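Local coordinates for protein alpha-1,6-mannanase (Bacteroides thetaiotaomicron, PDB 4V1S) that probably hydrolyses alpha-1,6-mannosidic linkages in mannans, as a family 76 glycoside hydrolase of a gut bacterium, at residues 78-92 / 105-117. Residues are numbered along the deposited sequence; the frame is centred on the assembly and turned at random. Where two conformers were deposited one is given.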
loop_
_atom_site.group_PDB
_atom_site.type_symbol
_atom_site.label_atom_id
_atom_site.label_comp_id
_atom_site.label_asym_id
_atom_site.label_seq_id
_atom_site.Cartn_x
_atom_site.Cartn_y
_atom_site.Cartn_z
ATOM N N VAL A 78 14.366 5.846 14.702
ATOM C CA VAL A 78 14.146 5.918 13.279
ATOM C C VAL A 78 12.848 5.158 12.959
ATOM O O VAL A 78 12.540 4.130 13.583
ATOM C CB VAL A 78 15.320 5.316 12.468
ATOM C CG1 VAL A 78 15.130 5.597 10.981
ATOM C CG2 VAL A 78 16.673 5.863 12.917
ATOM N N SER A 79 12.102 5.666 11.990
ATOM C CA SER A 79 10.847 5.050 11.565
ATOM C C SER A 79 11.001 3.632 11.041
ATOM O O SER A 79 12.001 3.263 10.401
ATOM C CB SER A 79 10.206 5.895 10.477
ATOM O OG SER A 79 11.069 6.069 9.352
ATOM N N PHE A 80 9.989 2.820 11.324
ATOM C CA PHE A 80 9.813 1.572 10.626
ATOM C C PHE A 80 9.598 1.860 9.150
ATOM O O PHE A 80 9.237 2.961 8.758
ATOM C CB PHE A 80 8.626 0.807 11.182
ATOM C CG PHE A 80 8.797 0.371 12.616
ATOM C CD1 PHE A 80 9.680 -0.634 12.947
ATOM C CD2 PHE A 80 8.056 0.956 13.632
ATOM C CE1 PHE A 80 9.860 -1.034 14.250
ATOM C CE2 PHE A 80 8.211 0.542 14.943
ATOM C CZ PHE A 80 9.117 -0.459 15.246
ATOM N N ILE A 81 9.846 0.856 8.323
ATOM C CA ILE A 81 9.824 1.068 6.886
ATOM C C ILE A 81 8.442 1.546 6.383
ATOM O O ILE A 81 8.349 2.360 5.429
ATOM C CB ILE A 81 10.336 -0.189 6.140
ATOM C CG1 ILE A 81 10.705 0.147 4.709
ATOM C CG2 ILE A 81 9.322 -1.329 6.188
ATOM C CD1 ILE A 81 11.385 -1.001 3.988
ATOM N N TRP A 82 7.373 1.063 7.024
ATOM C CA TRP A 82 6.007 1.241 6.458
ATOM C C TRP A 82 5.675 2.706 6.107
ATOM O O TRP A 82 5.223 2.993 5.020
ATOM C CB TRP A 82 4.989 0.693 7.466
ATOM C CG TRP A 82 3.623 0.484 6.951
ATOM C CD1 TRP A 82 3.106 0.853 5.754
ATOM C CD2 TRP A 82 2.566 -0.111 7.686
ATOM N NE1 TRP A 82 1.775 0.479 5.674
ATOM C CE2 TRP A 82 1.419 -0.108 6.857
ATOM C CE3 TRP A 82 2.469 -0.640 8.975
ATOM C CZ2 TRP A 82 0.205 -0.610 7.276
ATOM C CZ3 TRP A 82 1.262 -1.185 9.372
ATOM C CH2 TRP A 82 0.144 -1.142 8.539
ATOM N N GLY A 83 5.878 3.640 7.045
ATOM C CA GLY A 83 5.509 5.033 6.780
ATOM C C GLY A 83 6.271 5.631 5.625
ATOM O O GLY A 83 5.761 6.479 4.921
ATOM N N ASN A 84 7.513 5.165 5.431
ATOM C CA ASN A 84 8.312 5.587 4.311
ATOM C C ASN A 84 7.806 5.075 2.986
ATOM O O ASN A 84 8.049 5.691 1.943
ATOM C CB ASN A 84 9.771 5.105 4.475
ATOM C CG ASN A 84 10.424 5.692 5.705
ATOM O OD1 ASN A 84 10.911 6.819 5.692
ATOM N ND2 ASN A 84 10.353 4.970 6.791
ATOM N N ILE A 85 7.099 3.944 3.007
ATOM C CA ILE A 85 6.513 3.396 1.762
ATOM C C ILE A 85 5.446 4.333 1.230
ATOM O O ILE A 85 5.330 4.557 0.012
ATOM C CB ILE A 85 5.974 1.966 1.995
ATOM C CG1 ILE A 85 7.125 1.036 2.472
ATOM C CG2 ILE A 85 5.304 1.411 0.757
ATOM C CD1 ILE A 85 6.657 -0.357 2.855
ATOM N N PHE A 86 4.651 4.947 2.121
ATOM C CA PHE A 86 3.704 5.931 1.631
ATOM C C PHE A 86 4.380 7.167 1.038
ATOM O O PHE A 86 3.871 7.712 0.087
ATOM C CB PHE A 86 2.721 6.351 2.698
ATOM C CG PHE A 86 1.779 5.249 3.114
ATOM C CD1 PHE A 86 0.776 4.823 2.266
ATOM C CD2 PHE A 86 1.804 4.719 4.422
ATOM C CE1 PHE A 86 -0.136 3.852 2.645
ATOM C CE2 PHE A 86 0.893 3.724 4.815
ATOM C CZ PHE A 86 -0.071 3.304 3.921
ATOM N N LEU A 87 5.532 7.565 1.572
ATOM C CA LEU A 87 6.257 8.646 0.953
ATOM C C LEU A 87 6.748 8.208 -0.429
ATOM O O LEU A 87 6.601 8.925 -1.392
ATOM C CB LEU A 87 7.439 9.097 1.841
ATOM C CG LEU A 87 7.094 9.813 3.120
ATOM C CD1 LEU A 87 8.341 10.065 3.931
ATOM C CD2 LEU A 87 6.386 11.124 2.799
ATOM N N LEU A 88 7.292 6.995 -0.533
ATOM C CA LEU A 88 7.707 6.475 -1.839
ATOM C C LEU A 88 6.545 6.542 -2.846
ATOM O O LEU A 88 6.708 6.979 -3.985
ATOM C CB LEU A 88 8.167 5.027 -1.668
ATOM C CG LEU A 88 8.586 4.254 -2.905
ATOM C CD1 LEU A 88 9.816 4.892 -3.527
ATOM C CD2 LEU A 88 8.843 2.784 -2.568
ATOM N N TYR A 89 5.376 6.063 -2.436
ATOM C CA TYR A 89 4.177 6.098 -3.296
ATOM C C TYR A 89 3.812 7.547 -3.703
ATOM O O TYR A 89 3.399 7.817 -4.829
ATOM C CB TYR A 89 2.987 5.510 -2.560
ATOM C CG TYR A 89 2.991 4.032 -2.268
ATOM C CD1 TYR A 89 3.956 3.164 -2.782
ATOM C CD2 TYR A 89 1.977 3.487 -1.457
ATOM C CE1 TYR A 89 3.929 1.800 -2.443
ATOM C CE2 TYR A 89 1.911 2.138 -1.170
ATOM C CZ TYR A 89 2.878 1.269 -1.681
ATOM O OH TYR A 89 2.776 -0.105 -1.412
ATOM N N THR A 90 3.972 8.470 -2.761
ATOM C CA THR A 90 3.608 9.866 -2.988
ATOM C C THR A 90 4.514 10.505 -4.019
ATOM O O THR A 90 4.054 11.106 -5.002
ATOM C CB THR A 90 3.663 10.674 -1.687
ATOM O OG1 THR A 90 2.777 10.072 -0.760
ATOM C CG2 THR A 90 3.276 12.094 -1.925
ATOM N N TYR A 91 5.819 10.342 -3.826
ATOM C CA TYR A 91 6.774 10.962 -4.760
ATOM C C TYR A 91 6.667 10.334 -6.148
ATOM O O TYR A 91 6.760 11.018 -7.180
ATOM C CB TYR A 91 8.205 10.871 -4.230
ATOM C CG TYR A 91 8.427 11.414 -2.835
ATOM C CD1 TYR A 91 7.865 12.604 -2.416
ATOM C CD2 TYR A 91 9.261 10.745 -1.942
ATOM C CE1 TYR A 91 8.066 13.056 -1.116
ATOM C CE2 TYR A 91 9.513 11.225 -0.671
ATOM C CZ TYR A 91 8.956 12.401 -0.266
ATOM O OH TYR A 91 9.205 12.833 1.051
ATOM N N THR A 92 6.470 9.033 -6.183
ATOM C CA THR A 92 6.245 8.352 -7.445
ATOM C C THR A 92 5.035 8.901 -8.196
ATOM O O THR A 92 5.132 9.233 -9.376
ATOM C CB THR A 92 6.098 6.864 -7.216
ATOM O OG1 THR A 92 7.314 6.355 -6.642
ATOM C CG2 THR A 92 5.765 6.147 -8.539
ATOM N N ALA A 105 13.167 14.173 -5.190
ATOM C CA ALA A 105 12.556 13.729 -3.933
ATOM C C ALA A 105 12.420 12.209 -3.940
ATOM O O ALA A 105 12.704 11.523 -2.929
ATOM C CB ALA A 105 11.187 14.367 -3.743
ATOM N N LEU A 106 12.024 11.688 -5.097
ATOM C CA LEU A 106 11.885 10.236 -5.277
ATOM C C LEU A 106 13.249 9.544 -5.137
ATOM O O LEU A 106 13.365 8.525 -4.465
ATOM C CB LEU A 106 11.228 9.903 -6.614
ATOM C CG LEU A 106 11.116 8.417 -6.961
ATOM C CD1 LEU A 106 10.383 7.623 -5.877
ATOM C CD2 LEU A 106 10.445 8.286 -8.313
ATOM N N MET A 107 14.285 10.092 -5.775
ATOM C CA MET A 107 15.611 9.512 -5.668
ATOM C C MET A 107 16.133 9.567 -4.234
ATOM O O MET A 107 16.716 8.597 -3.743
ATOM C CB MET A 107 16.600 10.185 -6.602
ATOM C CG MET A 107 18.006 9.617 -6.465
ATOM S SD MET A 107 18.116 7.835 -6.822
ATOM C CE MET A 107 17.880 7.830 -8.589
ATOM N N ASN A 108 15.929 10.689 -3.552
ATOM C CA ASN A 108 16.343 10.779 -2.154
ATOM C C ASN A 108 15.621 9.760 -1.240
ATOM O O ASN A 108 16.194 9.176 -0.317
ATOM C CB ASN A 108 16.167 12.202 -1.636
ATOM C CG ASN A 108 17.196 13.144 -2.206
ATOM O OD1 ASN A 108 18.289 12.719 -2.599
ATOM N ND2 ASN A 108 16.864 14.428 -2.267
ATOM N N CYS A 109 14.351 9.516 -1.540
ATOM C CA CYS A 109 13.598 8.484 -0.809
ATOM C C CYS A 109 14.147 7.103 -1.118
ATOM O O CYS A 109 14.386 6.308 -0.212
ATOM C CB CYS A 109 12.139 8.639 -1.210
ATOM S SG CYS A 109 11.044 7.432 -0.534
ATOM N N PHE A 110 14.431 6.838 -2.390
ATOM C CA PHE A 110 15.035 5.545 -2.782
ATOM C C PHE A 110 16.351 5.281 -2.080
ATOM O O PHE A 110 16.598 4.184 -1.530
ATOM C CB PHE A 110 15.212 5.473 -4.294
ATOM C CG PHE A 110 15.851 4.197 -4.757
ATOM C CD1 PHE A 110 15.138 3.011 -4.759
ATOM C CD2 PHE A 110 17.184 4.170 -5.129
ATOM C CE1 PHE A 110 15.724 1.823 -5.186
ATOM C CE2 PHE A 110 17.784 2.991 -5.543
ATOM C CZ PHE A 110 17.046 1.818 -5.587
ATOM N N LEU A 111 17.150 6.326 -1.985
ATOM C CA LEU A 111 18.429 6.241 -1.283
ATOM C C LEU A 111 18.219 6.056 0.218
ATOM O O LEU A 111 19.017 5.382 0.877
ATOM C CB LEU A 111 19.308 7.460 -1.591
ATOM C CG LEU A 111 19.780 7.534 -3.051
ATOM C CD1 LEU A 111 20.428 8.887 -3.328
ATOM C CD2 LEU A 111 20.731 6.408 -3.419
ATOM N N ASN A 112 17.147 6.621 0.765
ATOM C CA ASN A 112 16.825 6.321 2.149
ATOM C C ASN A 112 16.413 4.844 2.339
ATOM O O ASN A 112 16.778 4.228 3.340
ATOM C CB ASN A 112 15.736 7.247 2.665
ATOM C CG ASN A 112 15.518 7.100 4.162
ATOM O OD1 ASN A 112 16.475 7.088 4.931
ATOM N ND2 ASN A 112 14.273 6.873 4.561
ATOM N N PHE A 113 15.632 4.325 1.409
ATOM C CA PHE A 113 15.253 2.933 1.417
ATOM C C PHE A 113 16.492 2.034 1.402
ATOM O O PHE A 113 16.481 0.974 2.024
ATOM C CB PHE A 113 14.308 2.555 0.252
ATOM C CG PHE A 113 12.862 2.666 0.617
ATOM C CD1 PHE A 113 12.242 3.929 0.709
ATOM C CD2 PHE A 113 12.125 1.548 0.956
ATOM C CE1 PHE A 113 10.928 4.040 1.125
ATOM C CE2 PHE A 113 10.794 1.663 1.389
ATOM C CZ PHE A 113 10.185 2.897 1.459
ATOM N N ASP A 114 17.574 2.475 0.755
ATOM C CA ASP A 114 18.820 1.684 0.796
ATOM C C ASP A 114 19.312 1.451 2.275
ATOM O O ASP A 114 19.966 0.450 2.568
ATOM C CB ASP A 114 19.916 2.356 -0.042
ATOM C CG ASP A 114 19.832 2.054 -1.573
ATOM O OD1 ASP A 114 19.128 1.092 -2.055
ATOM O OD2 ASP A 114 20.547 2.813 -2.298
ATOM N N ASN A 115 18.977 2.378 3.180
ATOM C CA ASN A 115 19.320 2.211 4.599
ATOM C C ASN A 115 18.639 1.016 5.198
ATOM O O ASN A 115 19.118 0.487 6.192
ATOM C CB ASN A 115 18.995 3.426 5.416
ATOM C CG ASN A 115 19.846 4.616 5.035
ATOM O OD1 ASN A 115 21.058 4.504 4.863
ATOM N ND2 ASN A 115 19.216 5.772 4.921
ATOM N N TYR A 116 17.489 0.635 4.647
ATOM C CA TYR A 116 16.726 -0.525 5.115
ATOM C C TYR A 116 17.030 -1.824 4.360
ATOM O O TYR A 116 16.475 -2.881 4.689
ATOM C CB TYR A 116 15.229 -0.230 5.007
ATOM C CG TYR A 116 14.721 0.926 5.863
ATOM C CD1 TYR A 116 14.956 2.243 5.515
ATOM C CD2 TYR A 116 14.017 0.700 7.026
ATOM C CE1 TYR A 116 14.471 3.287 6.258
ATOM C CE2 TYR A 116 13.507 1.754 7.767
ATOM C CZ TYR A 116 13.787 3.036 7.424
ATOM O OH TYR A 116 13.312 4.061 8.206
ATOM N N TRP A 117 17.844 -1.742 3.299
ATOM C CA TRP A 117 18.125 -2.926 2.478
ATOM C C TRP A 117 19.219 -3.761 3.092
ATOM O O TRP A 117 20.305 -3.253 3.399
ATOM C CB TRP A 117 18.560 -2.482 1.100
ATOM C CG TRP A 117 18.912 -3.582 0.144
ATOM C CD1 TRP A 117 20.150 -3.953 -0.244
ATOM C CD2 TRP A 117 17.994 -4.446 -0.533
ATOM N NE1 TRP A 117 20.079 -4.955 -1.165
ATOM C CE2 TRP A 117 18.768 -5.302 -1.345
ATOM C CE3 TRP A 117 16.585 -4.594 -0.524
ATOM C CZ2 TRP A 117 18.205 -6.236 -2.198
ATOM C CZ3 TRP A 117 16.044 -5.540 -1.350
ATOM C CH2 TRP A 117 16.863 -6.373 -2.168
HETATM O O HOH W 1 13.165 6.830 7.359
HETATM O O HOH W 2 11.816 7.604 3.099
#
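Phe113 pushes its ring end between Ile81, Asn84, Ile85 and Leu88, a knob in a hole of the neighbouring helix. Its edge points at the backbone, with Phe113 CE1 3.4 Å from Asn84 O, while Leu88 CD2 lies over one face. One turn earlier, Cys109 fills the neighbouring hole. Cys109 SG, anti to the backbone N (chi1 176°), comes 3.7 Å from Leu88 CA and lies at the edge of the Tyr91 ring. Ala105 CB sits over a face of that Tyr91 ring, 4.1 Å from its centroid, in a CH-pi contact. Segments 81-92 and 105-114 form an antiparallel hairpin, crossing at -154°, consistent with the (alpha/alpha)6 barrel of family 76.

The other side is wetter. Two waters bridge Asn84 OD1 and Asn112 ND2, 3.5 Å apart; Asn112 OD1 bonds Ser68 OG. One water also donates to Tyr116 OH. Tyr116 OH donates a hydrogen bond to Ser79 O, 2.7 Å away, while Ser79 OG receives Asn84 ND2 and also bonds Tyr69 O. A phenylalanine in place of Tyr116 would probably leave Ser79 O and the bridging water without this partner. The chemistry implies two grips: apolar interlocking along the helices, and a water-bridged polar network where the hairpin opens.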